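Local coordinates for putative isohexenylglutaconyl-CoA hydratase (Pseudomonas aeruginosa, PDB 4ZU2), which probably hydrates isohexenylglutaconyl-CoA during bacterial growth on acyclic terpenes such as citronellate, as a member of the crotonase (enoyl-CoA hydratase/isomerase) family, at residues L18-N23 and L55-A60; D61-A66 and E110-G115. All coordinates share one frame; numbering follows the deposited sequence.

Interaction 1. Residues L18-N23 and L55-A60; sequences LRITLN and LVLRGA
Arg-19 and Arg-58 leave the same face of two parallel strands and meet tip to tip, with NH1 of Arg-19 3.5 Å from NH1 of Arg-58. Each terminal nitrogen lies near the plane of the other guanidinium, at its edge, and the planes are turned 46° apart. Like charges so close probably repel each other; Glu-12, in a long, weak ion pair with Arg-58, may offset part of this. With chi1 at -81°, Arg-19 CG is anti to the carbonyl carbon and packs alongside the beta-branched Val-56, a residue suited to a strand, 3.9 Å from its CB; the chain bends only beyond this contact, at chi2. Thr-21 OG1 and Arg-58 NH2 are linked through a water, which accepts from NH2 at 3.2 Å.

The strands belong to a beta-alpha-beta unit of the crotonase fold, with helix 33-47 making the crossover. Five backbone hydrogen bonds join them, among them Ile-20 N to Val-56 O at 2.7 Å.

Leucines and Ile-20 populate the face packed against that helix. Leu-55 CD2 reaches Leu-18 CB at 3.8 Å, the two side chains crossing at a slant. Leu-57 has CG anti to the backbone N (chi1 -175°), and its CD1 approaches Leu-22 CD2 at 3.9 Å. The small Ala-60 methyl fits close to the backbone, its CB 3.4 Å from both Leu-22 O and Asn-23 ND2.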
# COMPACT_ATOMS: atom_id res chain seq x y z
N LEU A 18 -17.96 15.50 -18.12
CA LEU A 18 -19.31 15.41 -17.54
C LEU A 18 -19.21 15.66 -16.03
O LEU A 18 -18.65 14.85 -15.29
CB LEU A 18 -19.98 14.07 -17.85
CG LEU A 18 -21.31 13.73 -17.13
CD1 LEU A 18 -22.40 14.75 -17.42
CD2 LEU A 18 -21.79 12.37 -17.56
N ARG A 19 -19.68 16.82 -15.59
CA ARG A 19 -19.78 17.12 -14.17
C ARG A 19 -21.08 16.56 -13.60
O ARG A 19 -22.13 16.73 -14.20
CB ARG A 19 -19.79 18.61 -13.94
CG ARG A 19 -18.43 19.20 -13.98
CD ARG A 19 -18.22 20.05 -15.25
NE ARG A 19 -16.90 20.68 -15.37
CZ ARG A 19 -16.27 21.37 -14.42
NH1 ARG A 19 -16.77 21.54 -13.20
NH2 ARG A 19 -15.10 21.89 -14.67
N ILE A 20 -21.00 15.94 -12.42
CA ILE A 20 -22.16 15.27 -11.82
C ILE A 20 -22.26 15.73 -10.38
O ILE A 20 -21.34 15.54 -9.60
CB ILE A 20 -22.00 13.73 -11.80
CG1 ILE A 20 -21.65 13.18 -13.20
CG2 ILE A 20 -23.27 13.05 -11.22
CD1 ILE A 20 -21.17 11.78 -13.19
N THR A 21 -23.38 16.35 -10.03
CA THR A 21 -23.50 16.93 -8.69
C THR A 21 -24.56 16.20 -7.89
O THR A 21 -25.69 16.01 -8.33
CB THR A 21 -23.71 18.47 -8.71
OG1 THR A 21 -22.60 19.08 -9.37
CG2 THR A 21 -23.80 19.05 -7.31
N LEU A 22 -24.16 15.74 -6.73
CA LEU A 22 -25.09 15.06 -5.86
C LEU A 22 -25.89 16.20 -5.24
O LEU A 22 -25.33 17.16 -4.68
CB LEU A 22 -24.36 14.26 -4.77
CG LEU A 22 -23.17 13.38 -5.23
CD1 LEU A 22 -22.52 12.68 -4.05
CD2 LEU A 22 -23.58 12.43 -6.27
N ASN A 23 -27.20 16.07 -5.36
CA ASN A 23 -28.08 17.20 -5.19
C ASN A 23 -29.29 16.88 -4.32
O ASN A 23 -30.42 16.85 -4.78
CB ASN A 23 -28.51 17.65 -6.61
CG ASN A 23 -29.16 19.02 -6.62
OD1 ASN A 23 -29.99 19.29 -7.47
ND2 ASN A 23 -28.78 19.88 -5.70
N LEU A 55 -15.02 12.64 -15.51
CA LEU A 55 -16.19 12.83 -14.69
C LEU A 55 -15.73 13.58 -13.46
O LEU A 55 -14.66 13.28 -12.89
CB LEU A 55 -16.83 11.51 -14.28
CG LEU A 55 -17.12 10.56 -15.46
CD1 LEU A 55 -17.44 9.14 -14.96
CD2 LEU A 55 -18.23 11.10 -16.35
N VAL A 56 -16.51 14.59 -13.09
CA VAL A 56 -16.31 15.32 -11.85
C VAL A 56 -17.54 15.10 -10.98
O VAL A 56 -18.67 15.18 -11.41
CB VAL A 56 -16.01 16.81 -12.09
CG1 VAL A 56 -15.46 17.42 -10.83
CG2 VAL A 56 -15.01 16.96 -13.23
N LEU A 57 -17.26 14.74 -9.75
CA LEU A 57 -18.23 14.23 -8.87
C LEU A 57 -18.20 15.19 -7.72
O LEU A 57 -17.15 15.42 -7.13
CB LEU A 57 -17.84 12.83 -8.43
CG LEU A 57 -18.89 12.14 -7.56
CD1 LEU A 57 -20.25 12.18 -8.19
CD2 LEU A 57 -18.46 10.69 -7.29
N ARG A 58 -19.36 15.77 -7.44
CA ARG A 58 -19.42 16.88 -6.50
C ARG A 58 -20.76 16.92 -5.77
O ARG A 58 -21.74 16.31 -6.18
CB ARG A 58 -19.16 18.21 -7.23
CG ARG A 58 -18.41 19.22 -6.39
CD ARG A 58 -18.19 20.57 -7.09
NE ARG A 58 -19.25 20.91 -8.04
CZ ARG A 58 -19.06 21.23 -9.32
NH1 ARG A 58 -17.83 21.29 -9.86
NH2 ARG A 58 -20.12 21.52 -10.08
N GLY A 59 -20.78 17.64 -4.65
CA GLY A 59 -21.95 17.71 -3.80
C GLY A 59 -22.51 19.12 -3.74
O GLY A 59 -21.78 20.11 -3.72
N ALA A 60 -23.83 19.23 -3.75
CA ALA A 60 -24.45 20.53 -3.70
C ALA A 60 -24.21 21.14 -2.32
O ALA A 60 -24.12 20.42 -1.32
CB ALA A 60 -25.90 20.41 -3.98
O HOH W 1 -23.25 22.23 -9.72

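Interaction 2. Residues D61-A66 and E110-G115; sequences DGHFCA and EGAVLG
His-63 lies alongside the bend at Gly-111 and Ala-112, and its imidazole takes a hydrogen bond from the chain there. Its CB starts 4.1 Å from Ala-112 N. At chi1 -59° CG is anti to the carbonyl carbon, and it is no nearer to that nitrogen than CB is. The approach is completed by ND1, which accepts the Ala-112 N-H at 3.3 Å with an angle of 156° at the hydrogen. The donor is only 1° out of the ring plane, meeting the imidazole at its edge, as suits an unprotonated ring nitrogen; the proton of a neutral ring would then probably be on NE2. The same ND1 is 3.8 Å from Gly-111 CA. Glycine suits this position: phi is positive, and a CB would run into both His-63 ND1 and Gly-62 O.

In the crotonase fold the two chains here probably lead toward the oxyanion hole. In family relatives, that hole is built from a backbone N-H just after the position of Ala-66 and another at the start of the helix corresponding to 116-121, for which Gly-115 is the N-cap. Here the two chains run nearly side by side in the same direction. Cys-65 N donates to Ala-112 O at 3.0 Å, and Leu-114 N donates to Cys-65 O at 3.1 Å, so that both the N-H and the C=O of Cys-65 bond to strand 112-114. Phe-64 N adds weak bonds to Glu-110 O and Ala-112 O. Its buried ring suits an apolar setting, with CD2 4.0 Å from Val-113 CG1. Farther along, Leu-114 CB lies 3.6 Å from Ala-66 O, while the methyls of Ala-66 and Ala-112 come within 4.2 Å, CB to CB.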
# COMPACT_ATOMS: atom_id res chain seq x y z
N ASP A 61 -24.03 22.47 -2.30
CA ASP A 61 -24.07 23.26 -1.07
C ASP A 61 -23.00 23.05 -0.02
O ASP A 61 -23.25 23.26 1.16
CB ASP A 61 -25.41 23.05 -0.40
CG ASP A 61 -26.15 24.30 -0.27
OD1 ASP A 61 -25.89 25.00 0.74
OD2 ASP A 61 -26.94 24.61 -1.19
N GLY A 62 -21.82 22.61 -0.42
CA GLY A 62 -20.71 22.50 0.50
C GLY A 62 -20.65 21.21 1.31
O GLY A 62 -20.00 21.13 2.36
N HIS A 63 -21.33 20.18 0.84
CA HIS A 63 -21.12 18.85 1.40
C HIS A 63 -21.04 17.87 0.23
O HIS A 63 -21.75 18.03 -0.76
CB HIS A 63 -22.24 18.46 2.38
CG HIS A 63 -22.40 19.39 3.54
ND1 HIS A 63 -21.54 19.41 4.63
CD2 HIS A 63 -23.34 20.34 3.81
CE1 HIS A 63 -21.94 20.32 5.49
NE2 HIS A 63 -23.03 20.90 5.02
N PHE A 64 -20.20 16.85 0.35
CA PHE A 64 -20.07 15.87 -0.71
C PHE A 64 -21.16 14.80 -0.61
O PHE A 64 -22.00 14.67 -1.48
CB PHE A 64 -18.67 15.22 -0.63
CG PHE A 64 -18.41 14.21 -1.68
CD1 PHE A 64 -18.36 14.57 -3.01
CD2 PHE A 64 -18.19 12.87 -1.33
CE1 PHE A 64 -18.11 13.62 -4.00
CE2 PHE A 64 -17.92 11.91 -2.30
CZ PHE A 64 -17.88 12.27 -3.63
N CYS A 65 -21.12 14.04 0.46
CA CYS A 65 -22.17 13.05 0.70
C CYS A 65 -22.02 12.53 2.12
O CYS A 65 -20.99 12.05 2.53
CB CYS A 65 -22.18 11.91 -0.32
SG CYS A 65 -23.13 10.43 0.26
N ALA A 66 -23.11 12.64 2.87
CA ALA A 66 -23.12 12.33 4.28
C ALA A 66 -23.40 10.89 4.67
O ALA A 66 -23.41 10.59 5.84
CB ALA A 66 -24.13 13.25 4.97
N GLU A 110 -16.10 18.27 -0.23
CA GLU A 110 -16.23 19.37 0.70
C GLU A 110 -17.13 18.91 1.80
O GLU A 110 -17.98 18.08 1.56
CB GLU A 110 -16.88 20.56 0.01
CG GLU A 110 -16.16 21.02 -1.20
CD GLU A 110 -16.93 22.08 -1.92
OE1 GLU A 110 -16.78 23.28 -1.53
OE2 GLU A 110 -17.71 21.70 -2.83
N GLY A 111 -16.93 19.46 3.00
CA GLY A 111 -17.80 19.23 4.14
C GLY A 111 -17.86 17.77 4.51
O GLY A 111 -16.83 17.13 4.68
N ALA A 112 -19.07 17.22 4.58
CA ALA A 112 -19.24 15.83 5.02
C ALA A 112 -18.90 14.81 3.93
O ALA A 112 -19.48 14.82 2.83
CB ALA A 112 -20.66 15.61 5.55
N VAL A 113 -17.96 13.94 4.26
CA VAL A 113 -17.53 12.83 3.40
C VAL A 113 -17.57 11.55 4.26
O VAL A 113 -16.55 11.10 4.79
CB VAL A 113 -16.11 13.06 2.88
CG1 VAL A 113 -15.76 12.06 1.80
CG2 VAL A 113 -15.93 14.48 2.38
N LEU A 114 -18.77 11.04 4.49
CA LEU A 114 -19.00 10.03 5.53
C LEU A 114 -19.71 8.76 5.03
O LEU A 114 -20.66 8.85 4.24
CB LEU A 114 -19.90 10.60 6.60
CG LEU A 114 -19.49 11.88 7.34
CD1 LEU A 114 -20.60 12.29 8.28
CD2 LEU A 114 -18.17 11.68 8.11
N GLY A 115 -19.29 7.61 5.56
CA GLY A 115 -19.89 6.33 5.23
C GLY A 115 -19.82 6.11 3.74
O GLY A 115 -18.79 6.28 3.13

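The two interactions follow one another along the chain: strand 54-59 of interaction 1 runs straight into the 61-66 loop of interaction 2, and their centres are 12 Å apart. Interaction 1 lies within the six-stranded mixed sheet, whereas strand 112-114 of interaction 2 edges a smaller three-stranded sheet. Residues of the loop bridge the gap: Leu-22 CD1 packs 3.3 Å from Phe-64 O, and the Phe-64 ring reaches the backbone of Leu-57 and Gly-59. Asn-29 spans both as well, its ND2 bonding Ala-60 O and His-63 O. The larger sheet thus delivers, at its C-terminal strand ends, the loop that in crotonase relatives leads into the oxyanion hole.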